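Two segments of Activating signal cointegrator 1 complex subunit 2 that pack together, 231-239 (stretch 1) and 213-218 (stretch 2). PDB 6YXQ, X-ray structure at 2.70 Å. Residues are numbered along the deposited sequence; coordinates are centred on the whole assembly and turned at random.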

# COMPACT_ATOMS: atom_id res chain seq x y z
N GLU B 231 -24.25 -21.91 -9.30
CA GLU B 231 -24.60 -23.27 -9.70
C GLU B 231 -23.33 -24.11 -9.87
O GLU B 231 -22.96 -24.47 -10.99
CB GLU B 231 -25.42 -23.24 -10.99
CG GLU B 231 -26.47 -24.32 -11.08
CD GLU B 231 -26.03 -25.48 -11.94
OE1 GLU B 231 -25.11 -25.28 -12.76
OE2 GLU B 231 -26.61 -26.58 -11.81
N GLU B 232 -22.67 -24.41 -8.76
CA GLU B 232 -21.43 -25.20 -8.74
C GLU B 232 -21.78 -26.60 -8.26
O GLU B 232 -21.91 -26.83 -7.05
CB GLU B 232 -20.38 -24.52 -7.87
CG GLU B 232 -19.41 -23.64 -8.63
CD GLU B 232 -18.07 -23.50 -7.95
OE1 GLU B 232 -17.23 -24.40 -8.14
OE2 GLU B 232 -17.84 -22.50 -7.25
N ARG B 233 -21.95 -27.52 -9.22
CA ARG B 233 -22.10 -28.96 -8.99
C ARG B 233 -21.19 -29.40 -7.85
O ARG B 233 -19.98 -29.15 -7.92
CB ARG B 233 -21.75 -29.76 -10.25
CG ARG B 233 -22.67 -29.76 -11.51
CD ARG B 233 -23.90 -30.61 -11.28
NE ARG B 233 -24.75 -29.82 -10.39
CZ ARG B 233 -25.41 -30.30 -9.36
NH1 ARG B 233 -26.04 -29.46 -8.62
NH2 ARG B 233 -25.41 -31.60 -9.08
N GLY B 234 -21.76 -30.09 -6.86
CA GLY B 234 -21.08 -30.64 -5.69
C GLY B 234 -19.57 -30.66 -5.70
O GLY B 234 -18.94 -31.55 -6.29
N ARG B 235 -18.98 -29.65 -5.08
CA ARG B 235 -17.55 -29.63 -4.83
C ARG B 235 -17.24 -30.33 -3.50
O ARG B 235 -18.11 -30.49 -2.65
CB ARG B 235 -17.01 -28.20 -4.78
CG ARG B 235 -17.15 -27.45 -6.07
CD ARG B 235 -16.12 -26.34 -6.13
NE ARG B 235 -14.77 -26.81 -6.42
CZ ARG B 235 -14.11 -26.51 -7.54
NH1 ARG B 235 -14.69 -25.77 -8.47
NH2 ARG B 235 -12.88 -26.97 -7.74
N LEU B 236 -15.98 -30.71 -3.34
CA LEU B 236 -15.59 -31.52 -2.20
C LEU B 236 -15.49 -30.70 -0.93
O LEU B 236 -14.98 -29.57 -0.93
CB LEU B 236 -14.26 -32.21 -2.48
CG LEU B 236 -14.34 -33.30 -3.54
CD1 LEU B 236 -12.94 -33.77 -3.91
CD2 LEU B 236 -15.22 -34.43 -3.04
N THR B 237 -15.96 -31.28 0.17
CA THR B 237 -15.82 -30.65 1.47
C THR B 237 -14.33 -30.53 1.83
O THR B 237 -13.49 -31.22 1.25
CB THR B 237 -16.56 -31.46 2.54
OG1 THR B 237 -15.93 -32.73 2.71
CG2 THR B 237 -18.02 -31.65 2.13
N PRO B 238 -13.99 -29.64 2.77
CA PRO B 238 -12.57 -29.48 3.13
C PRO B 238 -11.87 -30.76 3.54
O PRO B 238 -10.65 -30.87 3.38
CB PRO B 238 -12.63 -28.47 4.29
CG PRO B 238 -13.85 -27.67 4.03
CD PRO B 238 -14.84 -28.58 3.35
N SER B 239 -12.61 -31.75 4.05
CA SER B 239 -11.98 -33.01 4.44
C SER B 239 -11.46 -33.78 3.24
O SER B 239 -10.48 -34.53 3.36
CB SER B 239 -12.96 -33.86 5.25
OG SER B 239 -13.72 -33.05 6.13
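Stretch 2 213-218: LQHCGL

Stretch 2 is the tail of a helix that begins earlier in the chain, followed by a turn; stretch 1 is irregular, with Arg235 to Thr237 extended by phi/psi, whereas Pro238 and Ser239 are not. The nearest CA pairs become closer along stretch 1: Glu232 CA to Gln214 CA is 6.9 Å, Arg235 CA to Gly217 CA is 5.1 Å, and Thr237 CA to Cys216 CA is 4.8 Å. The order rises from Glu232 and Gln214 to Arg235 and Gly217, then steps back to Thr237 and Cys216, so the CA pairs do not set a single parallel or antiparallel direction and give no simple strand-like register. Together the segments bury 467 Å², both sides summed.

Leu213 makes no contact with stretch 1. Its role is internal: Leu213 O accepts a hydrogen bond from Leu218 N at 3.0 Å and a weak one from Cys216 N, also at 3.0 Å, tying the turn back to the helix.

Gln214 is the first residue to touch. Its CA-to-CB bond points sideways, but the end of the side chain comes nearer, to the backbone at the start of stretch 1. As modelled, Gln214 NE2 lies 3.2 Å from Glu231 N and 3.4 Å from Glu232 N. One amide nitrogen facing two backbone N atoms suggests that the amide is probably turned over in the model, so no bond is assigned from its atom labels. Gln214 O is also 4.1 Å from Arg235 CD.

His215 stacks against Arg235. The guanidinium of Arg235 lies flat on the imidazole, with centres 4.0 Å apart and planes only 20° from parallel; Arg235 CZ comes within 3.5 Å of His215 NE2. Arg235 CD also sits over the ring face, 4.1 Å from the centroid of the His215 ring and 22° off the ring normal, which is CH-pi geometry. Within stretch 1, Arg235 NH1 donates to Glu232 OE1 at 2.9 Å with an angle of 167°, a salt bridge that links the stacked guanidinium to an acidic neighbour. Glu232 OE2 approaches the imidazole at its edge, 4.2 Å from His215 CD2, although the glutamate is poorly ordered.

Cys216 meets stretch 1 largely through its carbonyl. Cys216 O is 3.3 Å from Thr237 CA, and the angle of 162° at the hydrogen supports a CA-H...O contact. Cys216 O is also 3.7 Å from Pro238 CD, while Cys216 CB packs against that Pro238 CD at 3.7 Å, an apolar contact.

Gly217 is the first residue to leave helical phi/psi, at 61°/46°. Positive phi by itself favours glycine, and the packing adds a second constraint: Gly217 CA is 3.9 Å from Arg235 O, and an ideally placed CB would point toward stretch 1 and lie 2.6 Å from Arg235 O, a clash.

Leu218 points its CA-to-CB bond sideways. The end of its side chain comes nearer, but the closest approach, Leu218 CD1 to Pro238 CD, is 4.6 Å.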

# COMPACT_ATOMS: atom_id res chain seq x y z
N LEU B 213 -18.15 -20.61 0.69
CA LEU B 213 -19.06 -21.69 1.03
C LEU B 213 -19.27 -22.61 -0.16
O LEU B 213 -19.04 -23.82 -0.08
CB LEU B 213 -20.39 -21.12 1.51
CG LEU B 213 -20.36 -20.41 2.86
CD1 LEU B 213 -21.68 -19.73 3.15
CD2 LEU B 213 -20.00 -21.40 3.97
N GLN B 214 -19.65 -22.03 -1.30
CA GLN B 214 -19.92 -22.83 -2.48
C GLN B 214 -18.70 -23.60 -2.95
O GLN B 214 -18.84 -24.66 -3.57
CB GLN B 214 -20.46 -21.93 -3.59
CG GLN B 214 -21.44 -22.62 -4.52
CD GLN B 214 -22.35 -21.64 -5.22
OE1 GLN B 214 -22.70 -20.60 -4.66
NE2 GLN B 214 -22.74 -21.97 -6.45
N HIS B 215 -17.49 -23.11 -2.65
CA HIS B 215 -16.31 -23.84 -3.07
C HIS B 215 -16.02 -25.03 -2.16
O HIS B 215 -15.41 -26.01 -2.60
CB HIS B 215 -15.10 -22.90 -3.13
CG HIS B 215 -14.10 -23.28 -4.18
ND1 HIS B 215 -12.91 -23.92 -3.88
CD2 HIS B 215 -14.11 -23.12 -5.52
CE1 HIS B 215 -12.23 -24.13 -4.99
NE2 HIS B 215 -12.94 -23.65 -6.00
N CYS B 216 -16.44 -24.96 -0.90
CA CYS B 216 -16.29 -26.08 0.02
C CYS B 216 -17.51 -26.98 0.06
O CYS B 216 -17.54 -27.92 0.86
CB CYS B 216 -15.99 -25.58 1.44
SG CYS B 216 -14.78 -24.24 1.53
N GLY B 217 -18.51 -26.73 -0.78
CA GLY B 217 -19.74 -27.50 -0.75
C GLY B 217 -20.46 -27.39 0.58
O GLY B 217 -20.92 -28.39 1.14
N LEU B 218 -20.58 -26.17 1.10
CA LEU B 218 -21.20 -25.96 2.40
C LEU B 218 -22.52 -25.21 2.33
O LEU B 218 -23.50 -25.65 2.93
CB LEU B 218 -20.21 -25.23 3.32
CG LEU B 218 -19.02 -26.12 3.70
CD1 LEU B 218 -17.94 -25.35 4.39
CD2 LEU B 218 -19.47 -27.29 4.57